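Local coordinates for protein putative oxygenase (Streptomyces viridochromogenes Tue57, PDB 4XAA) that binds a metal ion through a two-histidine, one-carboxylate site and is probably an iron- and 2-oxoglutarate-dependent oxygenase acting in orthosomycin antibiotic biosynthesis, at residues K114-R128 / V192-W206. Residues are numbered along the deposited sequence; the frame is centred on the assembly and turned at random.
Sequences KEPYRAAEVPWHRDR and VRLVHGSGPNANGSW. With NI (nickel (II) ion), chain B.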
loop_
_atom_site.group_PDB
_atom_site.type_symbol
_atom_site.label_atom_id
_atom_site.label_comp_id
_atom_site.label_asym_id
_atom_site.label_seq_id
_atom_site.Cartn_x
_atom_site.Cartn_y
_atom_site.Cartn_z
ATOM N N LYS A 114 5.227 -1.651 9.136
ATOM C CA LYS A 114 6.192 -0.913 9.930
ATOM C C LYS A 114 6.144 -1.428 11.360
ATOM O O LYS A 114 5.195 -1.127 12.075
ATOM C CB LYS A 114 5.895 0.583 9.906
ATOM C CG LYS A 114 5.783 1.198 8.523
ATOM C CD LYS A 114 7.127 1.236 7.792
ATOM C CE LYS A 114 6.955 1.868 6.409
ATOM N NZ LYS A 114 8.227 2.422 5.886
ATOM N N GLU A 115 7.142 -2.221 11.761
ATOM C CA GLU A 115 7.312 -2.619 13.166
ATOM C C GLU A 115 7.476 -1.356 14.006
ATOM O O GLU A 115 7.945 -0.338 13.506
ATOM C CB GLU A 115 8.546 -3.523 13.375
ATOM C CG GLU A 115 8.556 -4.879 12.670
ATOM C CD GLU A 115 9.458 -5.897 13.373
ATOM O OE1 GLU A 115 9.529 -7.058 12.926
ATOM O OE2 GLU A 115 10.093 -5.544 14.388
ATOM N N PRO A 116 7.103 -1.418 15.288
ATOM C CA PRO A 116 7.360 -0.271 16.158
ATOM C C PRO A 116 8.849 -0.032 16.286
ATOM O O PRO A 116 9.588 -1.008 16.267
ATOM C CB PRO A 116 6.750 -0.698 17.493
ATOM C CG PRO A 116 5.713 -1.684 17.129
ATOM C CD PRO A 116 6.309 -2.448 15.968
ATOM N N TYR A 117 9.265 1.233 16.339
ATOM C CA TYR A 117 10.647 1.619 16.650
ATOM C C TYR A 117 11.699 1.297 15.582
ATOM O O TYR A 117 12.600 2.097 15.338
ATOM C CB TYR A 117 11.067 0.966 17.961
ATOM C CG TYR A 117 10.182 1.336 19.110
ATOM C CD1 TYR A 117 9.949 2.678 19.422
ATOM C CD2 TYR A 117 9.564 0.361 19.880
ATOM C CE1 TYR A 117 9.153 3.040 20.474
ATOM C CE2 TYR A 117 8.751 0.716 20.940
ATOM C CZ TYR A 117 8.550 2.063 21.235
ATOM O OH TYR A 117 7.736 2.442 22.289
ATOM N N ARG A 118 11.584 0.133 14.952
ATOM C CA ARG A 118 12.691 -0.406 14.167
ATOM C C ARG A 118 12.486 -0.371 12.655
ATOM O O ARG A 118 13.332 -0.861 11.905
ATOM C CB ARG A 118 12.970 -1.850 14.598
ATOM C CG ARG A 118 13.300 -1.999 16.069
ATOM C CD ARG A 118 13.938 -3.335 16.343
ATOM N NE ARG A 118 13.093 -4.433 15.889
ATOM C CZ ARG A 118 13.548 -5.638 15.562
ATOM N NH1 ARG A 118 14.846 -5.891 15.630
ATOM N NH2 ARG A 118 12.716 -6.582 15.154
ATOM N N ALA A 119 11.379 0.199 12.197
ATOM C CA ALA A 119 11.055 0.104 10.781
ATOM C C ALA A 119 11.961 0.985 9.946
ATOM O O ALA A 119 12.215 2.131 10.285
ATOM C CB ALA A 119 9.602 0.460 10.535
ATOM N N ALA A 120 12.446 0.427 8.847
ATOM C CA ALA A 120 13.266 1.167 7.904
ATOM C C ALA A 120 12.384 1.961 6.969
ATOM O O ALA A 120 11.175 1.742 6.903
ATOM C CB ALA A 120 14.143 0.226 7.109
ATOM N N GLU A 121 12.980 2.878 6.230
ATOM C CA GLU A 121 12.249 3.522 5.167
ATOM C C GLU A 121 12.075 2.537 4.020
ATOM O O GLU A 121 12.787 1.529 3.931
ATOM C CB GLU A 121 12.973 4.783 4.688
ATOM C CG GLU A 121 14.333 4.537 4.039
ATOM C CD GLU A 121 14.856 5.760 3.293
ATOM O OE1 GLU A 121 16.019 6.158 3.523
ATOM O OE2 GLU A 121 14.102 6.321 2.467
ATOM N N VAL A 122 11.112 2.825 3.154
ATOM C CA VAL A 122 11.059 2.204 1.841
ATOM C C VAL A 122 11.573 3.213 0.827
ATOM O O VAL A 122 10.919 4.213 0.596
ATOM C CB VAL A 122 9.634 1.776 1.459
ATOM C CG1 VAL A 122 9.625 1.102 0.088
ATOM C CG2 VAL A 122 9.056 0.852 2.523
ATOM N N PRO A 123 12.740 2.946 0.213
ATOM C CA PRO A 123 13.352 3.857 -0.769
ATOM C C PRO A 123 12.366 4.313 -1.834
ATOM O O PRO A 123 11.459 3.559 -2.192
ATOM C CB PRO A 123 14.460 3.010 -1.412
ATOM C CG PRO A 123 14.680 1.850 -0.494
ATOM C CD PRO A 123 13.419 1.635 0.271
ATOM N N TRP A 124 12.529 5.535 -2.321
ATOM C CA TRP A 124 11.677 6.038 -3.386
ATOM C C TRP A 124 11.755 5.134 -4.601
ATOM O O TRP A 124 12.801 4.578 -4.897
ATOM C CB TRP A 124 12.072 7.459 -3.757
ATOM C CG TRP A 124 11.814 8.400 -2.646
ATOM C CD1 TRP A 124 12.681 8.765 -1.654
ATOM C CD2 TRP A 124 10.590 9.089 -2.383
ATOM N NE1 TRP A 124 12.072 9.651 -0.799
ATOM C CE2 TRP A 124 10.786 9.863 -1.223
ATOM C CE3 TRP A 124 9.354 9.138 -3.025
ATOM C CZ2 TRP A 124 9.789 10.674 -0.695
ATOM C CZ3 TRP A 124 8.363 9.939 -2.496
ATOM C CH2 TRP A 124 8.584 10.692 -1.343
ATOM N N HIS A 125 10.638 4.987 -5.295
ATOM C CA HIS A 125 10.570 4.129 -6.467
ATOM C C HIS A 125 9.280 4.363 -7.226
ATOM O O HIS A 125 8.393 5.082 -6.759
ATOM C CB HIS A 125 10.671 2.656 -6.070
ATOM C CG HIS A 125 9.513 2.164 -5.259
ATOM N ND1 HIS A 125 9.466 2.272 -3.886
ATOM C CD2 HIS A 125 8.366 1.544 -5.626
ATOM C CE1 HIS A 125 8.343 1.735 -3.443
ATOM N NE2 HIS A 125 7.663 1.284 -4.478
ATOM N N ARG A 126 9.208 3.768 -8.409
ATOM C CA ARG A 126 7.987 3.653 -9.173
ATOM C C ARG A 126 7.700 2.180 -9.164
ATOM O O ARG A 126 8.624 1.386 -9.342
ATOM C CB ARG A 126 8.142 4.194 -10.601
ATOM C CG ARG A 126 8.739 5.605 -10.645
ATOM C CD ARG A 126 8.962 6.105 -12.055
ATOM N NE ARG A 126 7.773 6.765 -12.566
ATOM C CZ ARG A 126 7.662 7.248 -13.796
ATOM N NH1 ARG A 126 8.675 7.124 -14.644
ATOM N NH2 ARG A 126 6.533 7.850 -14.178
ATOM N N ASP A 127 6.448 1.802 -8.923
ATOM C CA ASP A 127 6.077 0.394 -8.898
ATOM C C ASP A 127 6.239 -0.262 -10.277
ATOM O O ASP A 127 6.879 -1.299 -10.397
ATOM C CB ASP A 127 4.645 0.237 -8.388
ATOM C CG ASP A 127 4.533 0.485 -6.905
ATOM O OD1 ASP A 127 5.541 0.305 -6.195
ATOM O OD2 ASP A 127 3.440 0.859 -6.440
ATOM N N ARG A 128 5.670 0.352 -11.312
ATOM C CA ARG A 128 5.811 -0.127 -12.694
ATOM C C ARG A 128 5.860 1.050 -13.660
ATOM O O ARG A 128 5.208 2.073 -13.417
ATOM C CB ARG A 128 4.641 -1.034 -13.098
ATOM C CG ARG A 128 4.589 -2.392 -12.446
ATOM C CD ARG A 128 4.116 -3.400 -13.458
ATOM N NE ARG A 128 2.768 -3.871 -13.183
ATOM C CZ ARG A 128 1.937 -4.330 -14.113
ATOM N NH1 ARG A 128 2.306 -4.359 -15.393
ATOM N NH2 ARG A 128 0.736 -4.751 -13.758
ATOM N N VAL A 192 0.623 2.992 -10.312
ATOM C CA VAL A 192 1.879 2.261 -10.146
ATOM C C VAL A 192 3.065 3.050 -10.682
ATOM O O VAL A 192 4.203 2.726 -10.375
ATOM C CB VAL A 192 1.860 0.889 -10.847
ATOM C CG1 VAL A 192 0.961 -0.089 -10.105
ATOM C CG2 VAL A 192 1.442 1.044 -12.284
ATOM N N ARG A 193 2.800 4.081 -11.482
ATOM C CA ARG A 193 3.862 4.880 -12.076
ATOM C C ARG A 193 4.303 5.983 -11.137
ATOM O O ARG A 193 5.209 6.756 -11.440
ATOM C CB ARG A 193 3.402 5.495 -13.400
ATOM C CG ARG A 193 3.017 4.510 -14.482
ATOM C CD ARG A 193 2.601 5.228 -15.752
ATOM N NE ARG A 193 3.650 6.096 -16.281
ATOM C CZ ARG A 193 4.624 5.678 -17.090
ATOM N NH1 ARG A 193 4.687 4.405 -17.458
ATOM N NH2 ARG A 193 5.546 6.530 -17.525
ATOM N N LEU A 194 3.640 6.071 -9.994
ATOM C CA LEU A 194 3.879 7.176 -9.085
ATOM C C LEU A 194 5.218 7.027 -8.354
ATOM O O LEU A 194 5.566 5.946 -7.879
ATOM C CB LEU A 194 2.727 7.285 -8.086
ATOM C CG LEU A 194 2.849 8.350 -6.997
ATOM C CD1 LEU A 194 2.496 9.730 -7.536
ATOM C CD2 LEU A 194 1.960 7.971 -5.818
ATOM N N VAL A 195 5.964 8.125 -8.269
ATOM C CA VAL A 195 7.178 8.161 -7.455
ATOM C C VAL A 195 6.764 8.298 -5.996
ATOM O O VAL A 195 6.074 9.239 -5.629
ATOM C CB VAL A 195 8.099 9.300 -7.858
ATOM C CG1 VAL A 195 9.303 9.346 -6.939
ATOM C CG2 VAL A 195 8.510 9.132 -9.289
ATOM N N HIS A 196 7.154 7.325 -5.183
ATOM C CA HIS A 196 6.638 7.219 -3.828
ATOM C C HIS A 196 7.573 6.388 -2.969
ATOM O O HIS A 196 8.382 5.615 -3.479
ATOM C CB HIS A 196 5.232 6.609 -3.828
ATOM C CG HIS A 196 5.191 5.182 -4.283
ATOM N ND1 HIS A 196 5.228 4.819 -5.614
ATOM C CD2 HIS A 196 5.117 4.024 -3.581
ATOM C CE1 HIS A 196 5.188 3.503 -5.713
ATOM N NE2 HIS A 196 5.119 2.997 -4.494
ATOM N N GLY A 197 7.457 6.578 -1.659
ATOM C CA GLY A 197 8.221 5.832 -0.674
ATOM C C GLY A 197 7.525 5.974 0.663
ATOM O O GLY A 197 6.349 6.335 0.718
ATOM N N SER A 198 8.234 5.680 1.744
ATOM C CA SER A 198 7.707 5.923 3.085
ATOM C C SER A 198 8.883 6.014 4.045
ATOM O O SER A 198 9.881 5.327 3.865
ATOM C CB SER A 198 6.725 4.821 3.512
ATOM O OG SER A 198 7.341 3.533 3.513
ATOM N N GLY A 199 8.791 6.869 5.054
ATOM C CA GLY A 199 9.906 7.022 5.966
ATOM C C GLY A 199 10.003 5.892 6.971
ATOM O O GLY A 199 9.219 4.948 6.937
ATOM N N PRO A 200 10.969 5.987 7.887
ATOM C CA PRO A 200 11.091 4.983 8.950
ATOM C C PRO A 200 10.018 5.152 10.023
ATOM O O PRO A 200 9.448 6.237 10.157
ATOM C CB PRO A 200 12.489 5.254 9.534
ATOM C CG PRO A 200 12.733 6.708 9.249
ATOM C CD PRO A 200 12.037 7.007 7.943
ATOM N N ASN A 201 9.754 4.089 10.774
ATOM C CA ASN A 201 8.893 4.176 11.951
ATOM C C ASN A 201 9.722 4.071 13.229
ATOM O O ASN A 201 10.009 2.973 13.712
ATOM C CB ASN A 201 7.827 3.086 11.934
ATOM C CG ASN A 201 6.873 3.194 13.098
ATOM O OD1 ASN A 201 6.509 4.292 13.515
ATOM N ND2 ASN A 201 6.474 2.054 13.643
ATOM N N ALA A 202 10.122 5.219 13.760
ATOM C CA ALA A 202 10.857 5.244 15.013
ATOM C C ALA A 202 9.891 5.253 16.186
ATOM O O ALA A 202 10.292 5.045 17.324
ATOM C CB ALA A 202 11.780 6.453 15.078
ATOM N N ASN A 203 8.615 5.488 15.923
ATOM C CA ASN A 203 7.678 5.556 17.032
ATOM C C ASN A 203 7.050 4.201 17.349
ATOM O O ASN A 203 7.236 3.236 16.617
ATOM C CB ASN A 203 6.631 6.633 16.765
ATOM C CG ASN A 203 7.130 8.027 17.181
ATOM O OD1 ASN A 203 7.636 8.209 18.301
ATOM N ND2 ASN A 203 7.032 8.996 16.271
ATOM N N GLY A 204 6.349 4.128 18.473
ATOM C CA GLY A 204 5.987 2.852 19.068
ATOM C C GLY A 204 4.809 2.094 18.488
ATOM O O GLY A 204 4.456 1.024 18.987
ATOM N N SER A 205 4.210 2.622 17.428
ATOM C CA SER A 205 3.027 1.987 16.861
ATOM C C SER A 205 3.341 1.161 15.609
ATOM O O SER A 205 4.334 1.405 14.925
ATOM C CB SER A 205 1.963 3.049 16.546
ATOM O OG SER A 205 2.390 3.934 15.521
ATOM N N TRP A 206 2.496 0.174 15.323
ATOM C CA TRP A 206 2.539 -0.517 14.039
ATOM C C TRP A 206 1.969 0.359 12.946
ATOM O O TRP A 206 1.086 1.173 13.188
ATOM C CB TRP A 206 1.752 -1.831 14.081
ATOM C CG TRP A 206 2.320 -2.809 15.023
ATOM C CD1 TRP A 206 2.091 -2.877 16.363
ATOM C CD2 TRP A 206 3.243 -3.854 14.714
ATOM N NE1 TRP A 206 2.813 -3.907 16.909
ATOM C CE2 TRP A 206 3.536 -4.519 15.918
ATOM C CE3 TRP A 206 3.854 -4.291 13.535
ATOM C CZ2 TRP A 206 4.409 -5.597 15.981
ATOM C CZ3 TRP A 206 4.719 -5.366 13.599
ATOM C CH2 TRP A 206 4.985 -6.010 14.812
HETATM NI NI NI B . 5.511 0.853 -3.968
HETATM O O HOH W 1 3.351 0.375 -3.760
HETATM O O HOH W 2 5.660 0.622 -1.424
HETATM O O HOH W 3 5.741 -1.210 -2.851
#
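Strands 122-125 and 196-198 run antiparallel, their axes 4.7 Å apart, with hydrogen-bonded pairs V122-S198 and H125-H196 separated by a beta bulge. H125 and H196 send their imidazoles from the same face onto one nickel ion, each through NE2, the rings inclined at 61°. D127 OD1 takes a third site, 2.3 Å from the nickel. Water 1 binds too and donates to D127 OD2; waters 2 and 3 lie too close together for six ligands to be certain. This is the His-X-Asp...His facial triad of the double-stranded beta-helix oxygenases, the nickel probably standing in for the family's iron. Second-shell carbonyls fix both rings: H125 ND1 gives P123 O an almost straight bond (2.9 Å, 177°), and H196 ND1 reaches L194 O. A chi1 of 66° in both histidines brings the rings to the metal side, and a near-perpendicular chi2 aims NE2.

Away from the nickel, K114 NZ is gripped by S198 OG (2.8 Å), G199 O and A120 O. N201 ND2 bridges E115 O and S205 O, while P116 CD sits over the W206 six-membered ring, 3.5 Å from its centroid. At the other end, R126 NE donates to R193 O (2.8 Å), which lies at the guanidinium edge, near its plane.

Strand 153-155 flanks 196-198 in the smaller sheet, helix 168-174 packs on W124, R126 and V195, and strand 136-142 of the larger sheet meets V192 and R128.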